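Transcobalamin-1 (PDB 4KKI) binds vitamin B12 and other corrinoids with very high affinity and protects the vitamin from the acidic environment of the stomach during transport. Local coordinates at residues I130-A135 and T139-Y144; K175-G180 and K222-K227. All coordinates share one frame; numbering follows the deposited sequence.

Contact 1 (I130-A135 and T139-Y144)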
ATOM      1  N   ILE A 130       1.773   4.598  18.743  1.00 56.67           N
ATOM      2  CA  ILE A 130       2.293   5.824  19.338  1.00 62.05           C
ATOM      3  C   ILE A 130       3.229   5.523  20.503  1.00 64.87           C
ATOM      4  O   ILE A 130       4.320   6.088  20.602  1.00 65.12           O
ATOM      5  CB  ILE A 130       1.150   6.731  19.840  1.00 67.80           C
ATOM      6  CG1 ILE A 130       0.209   7.097  18.690  1.00 64.98           C
ATOM      7  CG2 ILE A 130       1.709   7.988  20.490  1.00 76.20           C
ATOM      8  CD1 ILE A 130       0.870   7.899  17.591  1.00 63.94           C
ATOM      9  N   GLU A 131       2.802   4.624  21.383  1.00 65.64           N
ATOM     10  CA  GLU A 131       3.583   4.282  22.565  1.00 72.20           C
ATOM     11  C   GLU A 131       4.852   3.523  22.194  1.00 64.25           C
ATOM     12  O   GLU A 131       5.819   3.504  22.955  1.00 63.19           O
ATOM     13  CB  GLU A 131       2.736   3.481  23.556  1.00 81.40           C
ATOM     14  CG  GLU A 131       1.586   4.283  24.152  1.00 93.70           C
ATOM     15  CD  GLU A 131       0.605   3.425  24.925  1.00103.13           C
ATOM     16  OE1 GLU A 131       0.839   2.204  25.038  1.00107.34           O
ATOM     17  OE2 GLU A 131      -0.403   3.973  25.417  1.00106.86           O
ATOM     18  N   ASN A 132       4.851   2.903  21.020  1.00 63.54           N
ATOM     19  CA  ASN A 132       6.051   2.236  20.539  1.00 62.09           C
ATOM     20  C   ASN A 132       7.075   3.245  20.032  1.00 63.04           C
ATOM     21  O   ASN A 132       8.280   3.034  20.160  1.00 63.21           O
ATOM     22  CB  ASN A 132       5.718   1.218  19.450  1.00 57.10           C
ATOM     23  CG  ASN A 132       6.912   0.367  19.072  1.00 58.73           C
ATOM     24  OD1 ASN A 132       7.196  -0.643  19.712  1.00 63.19           O
ATOM     25  ND2 ASN A 132       7.625   0.779  18.031  1.00 62.32           N
ATOM     26  N   MET A 133       6.589   4.344  19.462  1.00 57.91           N
ATOM     27  CA  MET A 133       7.466   5.406  18.983  1.00 56.79           C
ATOM     28  C   MET A 133       8.124   6.130  20.151  1.00 69.84           C
ATOM     29  O   MET A 133       9.279   6.546  20.065  1.00 72.11           O
ATOM     30  CB  MET A 133       6.691   6.404  18.122  1.00 47.69           C
ATOM     31  CG  MET A 133       6.183   5.830  16.813  1.00 50.17           C
ATOM     32  SD  MET A 133       5.303   7.045  15.816  1.00 57.14           S
ATOM     33  CE  MET A 133       6.544   8.329  15.676  1.00 96.19           C
ATOM     34  N   GLU A 134       7.379   6.281  21.241  1.00 76.81           N
ATOM     35  CA  GLU A 134       7.909   6.913  22.439  1.00 82.98           C
ATOM     36  C   GLU A 134       8.963   6.017  23.074  1.00 76.01           C
ATOM     37  O   GLU A 134       9.963   6.498  23.608  1.00 78.43           O
ATOM     38  CB  GLU A 134       6.782   7.187  23.435  1.00 91.27           C
ATOM     39  CG  GLU A 134       5.689   8.091  22.886  1.00101.80           C
ATOM     40  CD  GLU A 134       4.468   8.156  23.784  1.00109.65           C
ATOM     41  OE1 GLU A 134       4.399   7.379  24.760  1.00114.89           O
ATOM     42  OE2 GLU A 134       3.574   8.986  23.512  1.00111.27           O
ATOM     43  N   ALA A 135       8.743   4.708  23.000  1.00 72.42           N
ATOM     44  CA  ALA A 135       9.657   3.755  23.614  1.00 74.16           C
ATOM     45  C   ALA A 135      10.860   3.441  22.726  1.00 74.10           C
ATOM     46  O   ALA A 135      11.950   3.169  23.222  1.00 73.34           O
ATOM     47  CB  ALA A 135       8.913   2.476  23.985  1.00 74.37           C
ATOM     48  N   THR A 139      10.173   4.956  16.136  1.00 57.13           N
ATOM     49  CA  THR A 139       9.753   3.891  15.227  1.00 56.10           C
ATOM     50  C   THR A 139       8.451   3.251  15.705  1.00 57.43           C
ATOM     51  O   THR A 139       8.376   2.751  16.826  1.00 55.36           O
ATOM     52  CB  THR A 139      10.834   2.797  15.085  1.00 51.11           C
ATOM     53  OG1 THR A 139      12.078   3.401  14.717  1.00 57.64           O
ATOM     54  CG2 THR A 139      10.439   1.792  14.022  1.00 49.31           C
ATOM     55  N   PRO A 140       7.415   3.271  14.855  1.00 51.53           N
ATOM     56  CA  PRO A 140       6.140   2.640  15.208  1.00 47.62           C
ATOM     57  C   PRO A 140       6.247   1.121  15.176  1.00 51.91           C
ATOM     58  O   PRO A 140       7.297   0.587  14.817  1.00 52.26           O
ATOM     59  CB  PRO A 140       5.196   3.133  14.111  1.00 44.35           C
ATOM     60  CG  PRO A 140       6.085   3.398  12.949  1.00 41.84           C
ATOM     61  CD  PRO A 140       7.371   3.905  13.527  1.00 45.51           C
ATOM     62  N   LEU A 141       5.174   0.439  15.563  1.00 53.90           N
ATOM     63  CA  LEU A 141       5.132  -1.016  15.505  1.00 52.82           C
ATOM     64  C   LEU A 141       5.214  -1.475  14.058  1.00 48.42           C
ATOM     65  O   LEU A 141       5.856  -2.478  13.749  1.00 51.95           O
ATOM     66  CB  LEU A 141       3.852  -1.542  16.159  1.00 50.67           C
ATOM     67  CG  LEU A 141       3.810  -1.501  17.687  1.00 51.98           C
ATOM     68  CD1 LEU A 141       2.432  -1.883  18.205  1.00 43.03           C
ATOM     69  CD2 LEU A 141       4.875  -2.423  18.263  1.00 48.12           C
ATOM     70  N   THR A 142       4.563  -0.725  13.174  1.00 47.38           N
ATOM     71  CA  THR A 142       4.582  -1.025  11.749  1.00 42.21           C
ATOM     72  C   THR A 142       5.281   0.078  10.953  1.00 44.39           C
ATOM     73  O   THR A 142       6.498   0.050  10.778  1.00 44.92           O
ATOM     74  CB  THR A 142       3.161  -1.241  11.198  1.00 45.52           C
ATOM     75  OG1 THR A 142       2.384  -0.052  11.390  1.00 43.61           O
ATOM     76  CG2 THR A 142       2.486  -2.403  11.913  1.00 37.65           C
ATOM     77  N   ASN A 143       4.508   1.048  10.477  1.00 41.02           N
ATOM     78  CA  ASN A 143       5.047   2.107   9.632  1.00 34.41           C
ATOM     79  C   ASN A 143       4.074   3.280   9.532  1.00 41.52           C
ATOM     80  O   ASN A 143       2.976   3.227  10.083  1.00 44.62           O
ATOM     81  CB  ASN A 143       5.350   1.557   8.241  1.00 39.35           C
ATOM     82  CG  ASN A 143       4.169   0.827   7.640  1.00 40.06           C
ATOM     83  OD1 ASN A 143       3.176   1.445   7.264  1.00 42.16           O
ATOM     84  ND2 ASN A 143       4.265  -0.494   7.555  1.00 40.96           N
ATOM     85  N   TYR A 144       4.472   4.334   8.825  1.00 36.97           N
ATOM     86  CA  TYR A 144       3.629   5.521   8.709  1.00 47.07           C
ATOM     87  C   TYR A 144       2.504   5.358   7.691  1.00 42.98           C
ATOM     88  O   TYR A 144       1.504   6.072   7.743  1.00 43.18           O
ATOM     89  CB  TYR A 144       4.460   6.764   8.386  1.00 42.07           C
ATOM     90  CG  TYR A 144       4.840   7.581   9.599  1.00 48.88           C
ATOM     91  CD1 TYR A 144       5.017   6.981  10.842  1.00 45.37           C
ATOM     92  CD2 TYR A 144       5.006   8.955   9.504  1.00 40.80           C
ATOM     93  CE1 TYR A 144       5.365   7.731  11.952  1.00 45.78           C
ATOM     94  CE2 TYR A 144       5.347   9.712  10.606  1.00 40.98           C
ATOM     95  CZ  TYR A 144       5.525   9.097  11.828  1.00 50.81           C
ATOM     96  OH  TYR A 144       5.864   9.856  12.925  1.00 51.33           O
TER
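Met133 and Asn132, near the end of helix 118-135, receive the loop that turns back along them before helix 144-156 begins. Met133 leaves its CB with CG anti to the carbonyl carbon (chi1 -67°), which carries the chain over the proline. Met133 CG lies 3.4 Å from Pro140 N, and the same Met133 CG packs against Pro140 CB at 3.9 Å. Beyond it, SD reaches the rim of the Tyr144 ring in a Met-aromatic contact, 5.3 Å from the ring centroid and 82° off the ring normal, nearest to CE1. A bend at the last torsion (chi3 56°) then brings the terminal CE to the ring edge, in the ring plane and only 3.2 Å from Tyr144 OH. That hydroxyl is hydrogen-bonded to the carbonyl of His169, a residue Met133 also touches, so the methyl packs beside a phenol that is already held.

Asn132 works on the backbone. Its ND2 donates to Thr139 O, although the 2.4 Å separation of ND2 and O is too short to be taken literally. OD1 faces Leu141 CD2 at 3.3 Å, and the leucine lies across the amide at a slant. The contact therefore divides its chemistry: an amide is turned to a loop carbonyl, in a bond whose details are doubtful, while a flexible thioether fills in beside proline and tyrosine. Together they probably help to set the course of a loop in which Thr142 O and Asn143 ND2 bind cyanocobalamin and Asn143 OD1 caps the next helix.

Contact 2 (K175-G180 and K222-K227)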
ATOM      1  N   LYS A 175      11.386  10.992   9.859  1.00 47.73           N
ATOM      2  CA  LYS A 175      12.178   9.987   9.158  1.00 54.20           C
ATOM      3  C   LYS A 175      11.335   8.863   8.560  1.00 49.18           C
ATOM      4  O   LYS A 175      11.732   8.238   7.577  1.00 55.22           O
ATOM      5  CB  LYS A 175      13.237   9.400  10.095  1.00 67.86           C
ATOM      6  CG  LYS A 175      12.666   8.749  11.346  1.00 75.58           C
ATOM      7  CD  LYS A 175      13.760   8.132  12.203  1.00 84.21           C
ATOM      8  CE  LYS A 175      13.177   7.446  13.430  1.00 86.49           C
ATOM      9  NZ  LYS A 175      14.229   6.805  14.267  1.00 94.83           N
ATOM     10  N   ASN A 176      10.168   8.617   9.147  1.00 46.21           N
ATOM     11  CA  ASN A 176       9.328   7.500   8.729  1.00 46.80           C
ATOM     12  C   ASN A 176       8.679   7.681   7.362  1.00 44.75           C
ATOM     13  O   ASN A 176       8.026   6.770   6.853  1.00 46.07           O
ATOM     14  CB  ASN A 176       8.261   7.205   9.783  1.00 45.26           C
ATOM     15  CG  ASN A 176       8.848   6.641  11.057  1.00 55.14           C
ATOM     16  OD1 ASN A 176       9.185   5.461  11.126  1.00 51.17           O
ATOM     17  ND2 ASN A 176       8.972   7.483  12.078  1.00 49.53           N
ATOM     18  N   TYR A 177       8.860   8.858   6.774  1.00 39.47           N
ATOM     19  CA  TYR A 177       8.376   9.116   5.426  1.00 45.41           C
ATOM     20  C   TYR A 177       9.395   8.639   4.399  1.00 43.52           C
ATOM     21  O   TYR A 177       9.125   8.639   3.199  1.00 43.98           O
ATOM     22  CB  TYR A 177       8.112  10.609   5.225  1.00 40.59           C
ATOM     23  CG  TYR A 177       6.811  11.107   5.814  1.00 37.82           C
ATOM     24  CD1 TYR A 177       5.592  10.776   5.237  1.00 35.34           C
ATOM     25  CD2 TYR A 177       6.804  11.930   6.932  1.00 37.14           C
ATOM     26  CE1 TYR A 177       4.399  11.240   5.766  1.00 37.23           C
ATOM     27  CE2 TYR A 177       5.618  12.399   7.467  1.00 43.18           C
ATOM     28  CZ  TYR A 177       4.421  12.052   6.880  1.00 45.39           C
ATOM     29  OH  TYR A 177       3.242  12.521   7.415  1.00 44.00           O
ATOM     30  N   TYR A 178      10.566   8.233   4.881  1.00 45.96           N
ATOM     31  CA  TYR A 178      11.676   7.884   4.001  1.00 49.13           C
ATOM     32  C   TYR A 178      12.209   6.477   4.259  1.00 51.31           C
ATOM     33  O   TYR A 178      12.373   6.061   5.405  1.00 59.37           O
ATOM     34  CB  TYR A 178      12.812   8.901   4.155  1.00 46.85           C
ATOM     35  CG  TYR A 178      12.371  10.338   3.984  1.00 51.43           C
ATOM     36  CD1 TYR A 178      11.903  11.074   5.065  1.00 44.60           C
ATOM     37  CD2 TYR A 178      12.418  10.957   2.742  1.00 50.43           C
ATOM     38  CE1 TYR A 178      11.495  12.385   4.914  1.00 50.77           C
ATOM     39  CE2 TYR A 178      12.012  12.269   2.581  1.00 50.16           C
ATOM     40  CZ  TYR A 178      11.551  12.977   3.671  1.00 56.65           C
ATOM     41  OH  TYR A 178      11.145  14.282   3.522  1.00 66.49           O
ATOM     42  N   PHE A 179      12.467   5.747   3.180  1.00 56.91           N
ATOM     43  CA  PHE A 179      13.145   4.462   3.269  1.00 56.26           C
ATOM     44  C   PHE A 179      14.541   4.629   2.691  1.00 62.60           C
ATOM     45  O   PHE A 179      14.747   4.476   1.488  1.00 63.24           O
ATOM     46  CB  PHE A 179      12.374   3.387   2.507  1.00 50.67           C
ATOM     47  CG  PHE A 179      11.033   3.071   3.100  1.00 53.33           C
ATOM     48  CD1 PHE A 179      10.838   3.122   4.469  1.00 61.72           C
ATOM     49  CD2 PHE A 179       9.964   2.731   2.287  1.00 55.70           C
ATOM     50  CE1 PHE A 179       9.604   2.834   5.020  1.00 61.40           C
ATOM     51  CE2 PHE A 179       8.726   2.444   2.831  1.00 54.86           C
ATOM     52  CZ  PHE A 179       8.546   2.495   4.200  1.00 54.76           C
ATOM     53  N   GLY A 180      15.494   4.955   3.556  1.00 62.54           N
ATOM     54  CA  GLY A 180      16.830   5.302   3.117  1.00 71.57           C
ATOM     55  C   GLY A 180      16.875   6.762   2.716  1.00 70.86           C
ATOM     56  O   GLY A 180      16.580   7.645   3.523  1.00 64.52           O
ATOM     57  N   LYS A 222       0.776  20.547   2.366  1.00 44.05           N
ATOM     58  CA  LYS A 222       1.473  21.311   1.336  1.00 52.44           C
ATOM     59  C   LYS A 222       2.865  20.747   1.055  1.00 49.87           C
ATOM     60  O   LYS A 222       3.244  20.554  -0.099  1.00 45.15           O
ATOM     61  CB  LYS A 222       1.579  22.781   1.750  1.00 51.68           C
ATOM     62  CG  LYS A 222       2.285  23.664   0.735  1.00 48.87           C
ATOM     63  CD  LYS A 222       2.233  25.125   1.150  1.00 51.10           C
ATOM     64  CE  LYS A 222       2.992  26.011   0.172  1.00 55.47           C
ATOM     65  NZ  LYS A 222       4.446  25.691   0.131  1.00 60.35           N
ATOM     66  N   SER A 223       3.616  20.479   2.119  1.00 41.70           N
ATOM     67  CA  SER A 223       4.961  19.926   2.000  1.00 46.43           C
ATOM     68  C   SER A 223       4.950  18.518   1.400  1.00 49.18           C
ATOM     69  O   SER A 223       5.777  18.191   0.547  1.00 42.58           O
ATOM     70  CB  SER A 223       5.654  19.916   3.366  1.00 36.54           C
ATOM     71  OG  SER A 223       6.926  19.293   3.295  1.00 56.94           O
ATOM     72  N   LEU A 224       4.010  17.692   1.847  1.00 44.10           N
ATOM     73  CA  LEU A 224       3.887  16.325   1.346  1.00 44.16           C
ATOM     74  C   LEU A 224       3.527  16.272  -0.139  1.00 40.70           C
ATOM     75  O   LEU A 224       4.028  15.419  -0.871  1.00 41.76           O
ATOM     76  CB  LEU A 224       2.871  15.534   2.172  1.00 41.65           C
ATOM     77  CG  LEU A 224       3.315  15.179   3.592  1.00 45.08           C
ATOM     78  CD1 LEU A 224       2.201  14.477   4.356  1.00 36.34           C
ATOM     79  CD2 LEU A 224       4.571  14.321   3.555  1.00 40.08           C
ATOM     80  N   VAL A 225       2.665  17.185  -0.578  1.00 37.66           N
ATOM     81  CA  VAL A 225       2.284  17.270  -1.987  1.00 38.73           C
ATOM     82  C   VAL A 225       3.490  17.615  -2.858  1.00 45.47           C
ATOM     83  O   VAL A 225       3.700  17.019  -3.915  1.00 47.03           O
ATOM     84  CB  VAL A 225       1.164  18.309  -2.208  1.00 40.76           C
ATOM     85  CG1 VAL A 225       0.997  18.624  -3.693  1.00 26.91           C
ATOM     86  CG2 VAL A 225      -0.142  17.808  -1.615  1.00 38.81           C
ATOM     87  N   GLU A 226       4.287  18.574  -2.398  1.00 43.91           N
ATOM     88  CA  GLU A 226       5.508  18.950  -3.096  1.00 38.14           C
ATOM     89  C   GLU A 226       6.480  17.775  -3.210  1.00 47.30           C
ATOM     90  O   GLU A 226       7.053  17.541  -4.274  1.00 40.59           O
ATOM     91  CB  GLU A 226       6.171  20.134  -2.393  1.00 45.18           C
ATOM     92  CG  GLU A 226       5.325  21.395  -2.419  1.00 55.38           C
ATOM     93  CD  GLU A 226       5.800  22.439  -1.433  1.00 57.63           C
ATOM     94  OE1 GLU A 226       6.674  22.119  -0.602  1.00 67.60           O
ATOM     95  OE2 GLU A 226       5.296  23.580  -1.489  1.00 57.50           O
ATOM     96  N   LYS A 227       6.654  17.037  -2.116  1.00 40.58           N
ATOM     97  CA  LYS A 227       7.527  15.865  -2.108  1.00 47.54           C
ATOM     98  C   LYS A 227       6.986  14.750  -3.000  1.00 49.95           C
ATOM     99  O   LYS A 227       7.753  14.021  -3.630  1.00 46.14           O
ATOM    100  CB  LYS A 227       7.722  15.335  -0.685  1.00 43.02           C
ATOM    101  CG  LYS A 227       8.454  16.282   0.246  1.00 43.00           C
ATOM    102  CD  LYS A 227       8.453  15.752   1.674  1.00 53.17           C
ATOM    103  CE  LYS A 227       9.198  16.684   2.612  1.00 51.77           C
ATOM    104  NZ  LYS A 227      10.648  16.741   2.283  1.00 58.04           N
TER
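Leu224 and Lys227 of helix 213-229, part of the alpha6-alpha6 barrel, meet two consecutive tyrosines, Tyr177 and Tyr178, where a short 3-10 turn runs into the small beta hairpin of strands 178-179 and 182-183. At the start of the helical segment, Lys222 takes no part in this meeting and forms a salt bridge with Glu226 one turn on, its NZ 2.8 Å from Glu226 OE2 on the syn side of the carboxylate.

Ser223 lies against Pro172, and Leu224 makes the apolar half of the contact. Its CD2 sits over one face of the Tyr177 ring, 4.0 Å from the centroid and 20° off the normal, a CH-pi arrangement shifted toward the rim at CE1. The other methyl, CD1, reaches beyond the ring to Tyr177 OH at 3.8 Å. That hydroxyl is bonded to the carbonyl of Phe170, which probably helps hold the ring over the leucine. Leu224 also packs on Val192 and Leu195, so the contact extends to helix 185-203.

Val225 touches Ser254. One turn after Ser223, Lys227 supplies the polar half. Its chain runs extended until chi4 (-66°), where it bends so that NZ donates to Tyr178 OH at 2.8 Å. A leucine in its place would probably leave Tyr178 OH without this donor, the weak bond to the carbonyl of Pro172 remaining to steady the ring's outer end. The bend also sets Lys227 CE beside the same oxygen, 3.2 Å from Tyr178 OH.

The centres of contact 1 and contact 2 lie about 17 Å apart, yet their residues touch directly. Asn176 of 175-180 packs onto contact 1, its CB 3.4 Å from Tyr144 CD1 and its OD1 3.4 Å from Pro140 CD, while its ND2 bonds to the carbonyl of Gly138, in the turn that joins 130-135 to 139-144. The rings of Tyr144 and Tyr177 meet edge-to-face. Segments of both contacts reach the cobalamin pocket: 139-144 through Thr142 and Asn143, 175-180 through Phe179, which touches the ligand. Gly180 also pairs by its backbone with Tyr433, a cobalamin-binding residue of the C-terminal beta domain, so 175-180 connects the barrel loops to that domain.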